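Local structure of prophage MuSo2, 43 kDa tail protein (Shewanella oneidensis, 3CDD) at residues A[113-118]-A[144-149]; A[207-212]-A[277-282]. The protein probably forms a trimeric hub component of the tail baseplate in a Mu-like prophage. All blocks are in the same frame, centred on the assembly; numbering follows the deposited sequence. Where two conformers were deposited one is given.

From the N terminus, the chain comes first to contact 1, where 113-118 pairs with 144-149 and closes a short loop of 25 residues that holds helix 119-127 and strand 134-136. The chain leaves through helix 155-164 and reaches 207-212, just after strand 200-206. Contact 2 then closes a longer loop of 64 residues when 277-282 comes back against that segment at the end of helix 262-278. The two loops lie in series, neither nested nor crossed, and the nearest atoms of contacts 1 and 2 are about 24 Å apart. Contact 1 joins two strands within the gp44-like second domain; contact 2 ties the turn after strand 200-206 to the junction between helix 262-278 and strand 281-288.

Contact 1. Residues A[113-118]-A[144-149]; sequences QFNNQT and FQRIQI
F144 meets Q117 through a ring edge: chi1 of -61° sets F144 CG beside its own backbone N, and CD1 comes up to Q117 O at 3.5 Å, with that oxygen in the plane of the ring. At the corner next door, N116 and Q145 lie side by side pointing the same way. Q145 CG is anti to its backbone N (chi1 -159°), and N116 OD1 rests 3.4 Å from Q145 CG.

The backbones run antiparallel. F114 and I147 form a hydrogen-bonded pair, F114 N giving to I147 O at 2.9 Å and I147 N to F114 O at 3.0 Å. N115 and R146 follow as a non-hydrogen-bonded pair; then both chains turn a corner, at N116 and Q145, and the ladder is interrupted. N116 N donates to Q145 O at 2.8 Å, reaching it from above the carbonyl plane, and pairing resumes where F144 N donates to Q117 O at 2.7 Å. The return bond from Q117 N to F144 O is weak; a water sits at the break, accepting from Q117 N and donating to F144 O at 2.7 Å and, weakly, to F114 O. The Q117 side chain reaches back across the corner, its NE2 giving a hydrogen bond to N115 O.

On the face carrying Q113, N115, R146 and Q148, Q113 CB packs against Q148 CG at 3.8 Å. F114, I147 and F144 lie on the other face: F114 and I147 both press on L158 of helix 155-164, F144 and I147 on L162, and F114 also touches I122 of helix 119-127 and stacks on Y109. T118, meanwhile, caps the start of helix 119-127. The result is a two-stranded antiparallel ribbon packed on helices 119-127 and 155-164 in the gp44-like second domain.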
loop_
_atom_site.group_PDB
_atom_site.type_symbol
_atom_site.label_atom_id
_atom_site.label_comp_id
_atom_site.label_asym_id
_atom_site.label_seq_id
_atom_site.Cartn_x
_atom_site.Cartn_y
_atom_site.Cartn_z
ATOM N N GLN A 113 14.362 -6.245 33.705
ATOM C CA GLN A 113 13.416 -5.378 34.411
ATOM C C GLN A 113 14.092 -4.239 35.163
ATOM O O GLN A 113 15.207 -4.383 35.669
ATOM C CB GLN A 113 12.509 -6.189 35.355
ATOM C CG GLN A 113 13.115 -6.552 36.686
ATOM C CD GLN A 113 12.176 -7.383 37.541
ATOM O OE1 GLN A 113 11.782 -6.970 38.640
ATOM N NE2 GLN A 113 11.809 -8.565 37.040
ATOM N N PHE A 114 13.402 -3.106 35.230
ATOM C CA PHE A 114 13.893 -1.933 35.960
ATOM C C PHE A 114 13.054 -1.706 37.210
ATOM O O PHE A 114 11.823 -1.734 37.152
ATOM C CB PHE A 114 13.886 -0.682 35.063
ATOM C CG PHE A 114 14.613 -0.872 33.758
ATOM C CD1 PHE A 114 13.922 -1.253 32.613
ATOM C CD2 PHE A 114 15.998 -0.693 33.679
ATOM C CE1 PHE A 114 14.603 -1.447 31.408
ATOM C CE2 PHE A 114 16.681 -0.884 32.483
ATOM C CZ PHE A 114 15.985 -1.263 31.347
ATOM N N ASN A 115 13.736 -1.468 38.331
ATOM C CA ASN A 115 13.100 -1.327 39.638
ATOM C C ASN A 115 13.248 0.082 40.173
ATOM O O ASN A 115 14.367 0.546 40.406
ATOM C CB ASN A 115 13.732 -2.293 40.659
ATOM C CG ASN A 115 13.903 -3.692 40.115
ATOM O OD1 ASN A 115 12.927 -4.363 39.776
ATOM N ND2 ASN A 115 15.150 -4.145 40.032
ATOM N N ASN A 116 12.119 0.750 40.383
ATOM C CA ASN A 116 12.082 2.068 41.041
ATOM C C ASN A 116 12.930 3.113 40.314
ATOM O O ASN A 116 13.602 3.942 40.932
ATOM C CB ASN A 116 12.462 1.939 42.528
ATOM C CG ASN A 116 11.523 1.018 43.280
ATOM O OD1 ASN A 116 10.308 1.220 43.266
ATOM N ND2 ASN A 116 12.076 0.001 43.951
ATOM N N GLN A 117 12.879 3.052 38.987
ATOM C CA GLN A 117 13.660 3.917 38.123
ATOM C C GLN A 117 12.758 4.936 37.458
ATOM O O GLN A 117 11.625 4.625 37.074
ATOM C CB GLN A 117 14.354 3.086 37.034
ATOM C CG GLN A 117 15.298 1.999 37.552
ATOM C CD GLN A 117 16.473 2.577 38.314
ATOM O OE1 GLN A 117 17.298 3.291 37.743
ATOM N NE2 GLN A 117 16.553 2.285 39.609
ATOM N N THR A 118 13.265 6.156 37.321
ATOM C CA THR A 118 12.607 7.144 36.481
ATOM C C THR A 118 12.808 6.820 34.993
ATOM O O THR A 118 13.640 5.971 34.624
ATOM C CB THR A 118 13.116 8.578 36.761
ATOM O OG1 THR A 118 14.510 8.665 36.438
ATOM C CG2 THR A 118 12.893 8.952 38.227
ATOM N N PHE A 144 9.134 4.606 38.107
ATOM C CA PHE A 144 8.245 3.460 37.911
ATOM C C PHE A 144 8.660 2.353 38.891
ATOM O O PHE A 144 9.849 1.981 38.961
ATOM C CB PHE A 144 8.342 2.919 36.487
ATOM C CG PHE A 144 7.941 3.924 35.395
ATOM C CD1 PHE A 144 8.843 4.877 34.933
ATOM C CD2 PHE A 144 6.663 3.885 34.829
ATOM C CE1 PHE A 144 8.474 5.790 33.933
ATOM C CE2 PHE A 144 6.286 4.789 33.835
ATOM C CZ PHE A 144 7.200 5.738 33.374
ATOM N N GLN A 145 7.701 1.802 39.627
ATOM C CA GLN A 145 8.057 0.763 40.596
ATOM C C GLN A 145 8.705 -0.454 39.933
ATOM O O GLN A 145 9.793 -0.862 40.327
ATOM C CB GLN A 145 6.875 0.334 41.460
ATOM C CG GLN A 145 7.353 -0.332 42.750
ATOM C CD GLN A 145 6.620 -1.606 43.060
ATOM O OE1 GLN A 145 5.392 -1.655 42.993
ATOM N NE2 GLN A 145 7.372 -2.657 43.420
ATOM N N ARG A 146 8.043 -1.019 38.925
ATOM C CA ARG A 146 8.566 -2.176 38.208
ATOM C C ARG A 146 8.111 -2.210 36.758
ATOM O O ARG A 146 6.911 -2.210 36.468
ATOM C CB ARG A 146 8.200 -3.490 38.904
ATOM C CG ARG A 146 8.885 -4.701 38.288
ATOM C CD ARG A 146 8.568 -5.975 39.041
ATOM N NE ARG A 146 7.249 -6.505 38.709
ATOM C CZ ARG A 146 6.893 -7.784 38.848
ATOM N NH1 ARG A 146 7.760 -8.696 39.304
ATOM N NH2 ARG A 146 5.658 -8.160 38.529
ATOM N N ILE A 147 9.105 -2.249 35.869
ATOM C CA ILE A 147 8.928 -2.258 34.413
ATOM C C ILE A 147 9.620 -3.492 33.849
ATOM O O ILE A 147 10.813 -3.686 34.050
ATOM C CB ILE A 147 9.560 -0.988 33.752
ATOM C CG1 ILE A 147 8.892 0.298 34.257
ATOM C CG2 ILE A 147 9.586 -1.078 32.196
ATOM C CD1 ILE A 147 7.424 0.434 33.913
ATOM N N GLN A 148 8.866 -4.328 33.153
ATOM C CA GLN A 148 9.455 -5.468 32.477
ATOM C C GLN A 148 9.584 -5.273 30.966
ATOM O O GLN A 148 8.632 -4.865 30.293
ATOM C CB GLN A 148 8.669 -6.730 32.786
ATOM C CG GLN A 148 9.349 -7.583 33.820
ATOM C CD GLN A 148 8.384 -8.472 34.563
ATOM O OE1 GLN A 148 7.307 -8.036 34.979
ATOM N NE2 GLN A 148 8.767 -9.724 34.750
ATOM N N ILE A 149 10.774 -5.563 30.447
ATOM C CA ILE A 149 11.005 -5.536 29.011
ATOM C C ILE A 149 10.142 -6.594 28.339
ATOM O O ILE A 149 10.262 -7.773 28.645
ATOM C CB ILE A 149 12.485 -5.825 28.649
ATOM C CG1 ILE A 149 13.462 -5.070 29.564
ATOM C CG2 ILE A 149 12.730 -5.581 27.148
ATOM C CD1 ILE A 149 13.211 -3.592 29.669
HETATM O O HOH W 1 11.564 1.043 37.066
#

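Contact 2. Residues A[207-212]-A[277-282]; sequences WRQRFS and IGKSNM
R210 meets I277 where a type I beta turn, W207 to R210, lies against the last part of helix 262-278 and the chain passes into strand 281-288. The turn is closed by R210 N donating to W207 O, and across from it S280 N bonds back to I277 O. S280 also shares a backbone hydrogen bond with S206, so the strand begins to pair right beside the turn.

Polar contact between the segments runs through one water. It accepts from Q209 N at 2.6 Å and donates to S280 OG, also at 2.6 Å, in the S280 conformer described here, one of two in the model. The same hydroxyl is hydrogen-bonded to S276 O in the helix.

Van der Waals contact does the rest. Q209 crosses K279 at a slant: its chain is extended beyond CG, and Q209 NE2 reaches K279 CE at 3.6 Å, while Q209 OE1 lies 3.8 Å from K279 CG. Both residues are exposed. Deeper in, the aliphatic part of R210 lies against S280, with R210 CD 3.4 Å from S280 OG in that conformer.

Charge enters at the far end of R210, whose NH2 makes salt bridges with E245 and D243; these hold the guanidinium and probably balance its charge where the residue is buried. Within the same turn, R208 reaches D79 and S94 of the second subunit, another copy of the protein, placing the turn at the trimer interface.

In R210, chi2 (-62°) turns CD and chi3 (-71°) turns NE, so the chain bends twice on its way to I277. One face of the guanidinium then lies against I277, whose CG1 sits over its centre, 3.5 Å from R210 CZ.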
loop_
_atom_site.group_PDB
_atom_site.type_symbol
_atom_site.label_atom_id
_atom_site.label_comp_id
_atom_site.label_asym_id
_atom_site.label_seq_id
_atom_site.Cartn_x
_atom_site.Cartn_y
_atom_site.Cartn_z
ATOM N N TRP A 207 -12.959 16.329 8.865
ATOM C CA TRP A 207 -13.697 15.623 9.901
ATOM C C TRP A 207 -13.842 14.105 9.669
ATOM O O TRP A 207 -14.586 13.464 10.408
ATOM C CB TRP A 207 -15.126 16.171 10.044
ATOM C CG TRP A 207 -15.269 17.455 10.844
ATOM C CD1 TRP A 207 -14.282 18.343 11.183
ATOM C CD2 TRP A 207 -16.493 18.004 11.348
ATOM N NE1 TRP A 207 -14.815 19.397 11.875
ATOM C CE2 TRP A 207 -16.173 19.224 11.980
ATOM C CE3 TRP A 207 -17.835 17.585 11.308
ATOM C CZ2 TRP A 207 -17.138 20.028 12.592
ATOM C CZ3 TRP A 207 -18.802 18.390 11.905
ATOM C CH2 TRP A 207 -18.447 19.598 12.545
ATOM N N ARG A 208 -13.184 13.535 8.664
ATOM C CA ARG A 208 -13.327 12.094 8.382
ATOM C C ARG A 208 -13.028 11.262 9.637
ATOM O O ARG A 208 -13.666 10.240 9.877
ATOM C CB ARG A 208 -12.426 11.638 7.218
ATOM C CG ARG A 208 -12.926 12.028 5.829
ATOM C CD ARG A 208 -11.841 11.867 4.729
ATOM N NE ARG A 208 -12.171 12.627 3.511
ATOM C CZ ARG A 208 -12.971 12.207 2.525
ATOM N NH1 ARG A 208 -13.532 10.987 2.564
ATOM N NH2 ARG A 208 -13.207 13.015 1.481
ATOM N N GLN A 209 -12.083 11.728 10.448
ATOM C CA GLN A 209 -11.650 10.969 11.621
ATOM C C GLN A 209 -11.992 11.675 12.920
ATOM O O GLN A 209 -11.468 11.331 13.969
ATOM C CB GLN A 209 -10.162 10.613 11.519
ATOM C CG GLN A 209 -9.864 9.708 10.325
ATOM C CD GLN A 209 -8.378 9.468 10.098
ATOM O OE1 GLN A 209 -7.600 10.413 9.905
ATOM N NE2 GLN A 209 -7.975 8.190 10.102
ATOM N N ARG A 210 -12.897 12.653 12.826
ATOM C CA ARG A 210 -13.381 13.430 13.955
ATOM C C ARG A 210 -14.715 12.896 14.406
ATOM O O ARG A 210 -15.533 12.435 13.563
ATOM C CB ARG A 210 -13.516 14.918 13.585
ATOM C CG ARG A 210 -12.177 15.647 13.305
ATOM C CD ARG A 210 -11.288 15.654 14.500
ATOM N NE ARG A 210 -11.797 16.544 15.545
ATOM C CZ ARG A 210 -11.619 17.862 15.558
ATOM N NH1 ARG A 210 -10.934 18.452 14.586
ATOM N NH2 ARG A 210 -12.126 18.596 16.540
ATOM N N PHE A 211 -14.934 12.910 15.728
ATOM C CA PHE A 211 -16.174 12.350 16.307
ATOM C C PHE A 211 -16.702 13.255 17.402
ATOM O O PHE A 211 -15.933 13.974 18.009
ATOM C CB PHE A 211 -15.980 10.907 16.793
ATOM C CG PHE A 211 -15.532 9.962 15.702
ATOM C CD1 PHE A 211 -14.175 9.786 15.437
ATOM C CD2 PHE A 211 -16.469 9.261 14.926
ATOM C CE1 PHE A 211 -13.746 8.924 14.427
ATOM C CE2 PHE A 211 -16.045 8.417 13.914
ATOM C CZ PHE A 211 -14.679 8.246 13.655
ATOM N N SER A 212 -18.017 13.229 17.615
ATOM C CA SER A 212 -18.687 14.088 18.594
ATOM C C SER A 212 -18.541 13.569 20.013
ATOM O O SER A 212 -18.570 14.337 20.976
ATOM C CB SER A 212 -20.176 14.259 18.258
ATOM O OG SER A 212 -20.832 13.008 18.155
ATOM N N ILE A 277 -7.782 14.899 16.545
ATOM C CA ILE A 277 -7.612 16.302 16.184
ATOM C C ILE A 277 -6.298 16.515 15.408
ATOM O O ILE A 277 -6.314 17.086 14.320
ATOM C CB ILE A 277 -7.744 17.239 17.405
ATOM C CG1 ILE A 277 -9.166 17.159 17.982
ATOM C CG2 ILE A 277 -7.412 18.671 17.011
ATOM C CD1 ILE A 277 -9.337 17.815 19.375
ATOM N N GLY A 278 -5.182 16.022 15.940
ATOM C CA GLY A 278 -3.903 16.105 15.245
ATOM C C GLY A 278 -3.856 15.391 13.903
ATOM O O GLY A 278 -3.162 15.826 12.974
ATOM N N LYS A 279 -4.593 14.291 13.803
ATOM C CA LYS A 279 -4.649 13.483 12.589
ATOM C C LYS A 279 -5.590 14.088 11.533
ATOM O O LYS A 279 -5.607 13.654 10.372
ATOM C CB LYS A 279 -5.136 12.083 12.958
ATOM C CG LYS A 279 -4.528 10.953 12.156
ATOM C CD LYS A 279 -4.514 9.687 13.013
ATOM C CE LYS A 279 -5.043 8.485 12.247
ATOM N NZ LYS A 279 -5.465 7.412 13.190
ATOM N N SER A 280 -6.362 15.092 11.939
ATOM C CA SER A 280 -7.368 15.672 11.059
ATOM C C SER A 280 -6.983 17.055 10.548
ATOM O O SER A 280 -7.661 17.609 9.696
ATOM C CB SER A 280 -8.722 15.705 11.762
ATOM O OG SER A 280 -9.101 14.397 12.167
ATOM N N ASN A 281 -5.888 17.605 11.072
ATOM C CA ASN A 281 -5.416 18.913 10.647
ATOM C C ASN A 281 -3.975 18.839 10.148
ATOM O O ASN A 281 -3.144 18.126 10.720
ATOM C CB ASN A 281 -5.605 19.950 11.752
ATOM C CG ASN A 281 -7.059 20.132 12.136
ATOM O OD1 ASN A 281 -7.961 20.095 11.286
ATOM N ND2 ASN A 281 -7.305 20.325 13.433
HETATM N N MSE A 282 -3.701 19.505 9.031
HETATM C CA MSE A 282 -2.339 19.623 8.510
HETATM C C MSE A 282 -2.203 21.033 7.959
HETATM O O MSE A 282 -3.132 21.537 7.329
HETATM C CB MSE A 282 -2.068 18.552 7.430
HETATM C CG MSE A 282 -0.689 18.595 6.712
HETATM SE SE MSE A 282 -0.604 19.823 5.146
HETATM C CE MSE A 282 -1.544 18.744 3.909
HETATM O O HOH W 2 -10.287 13.557 10.017
#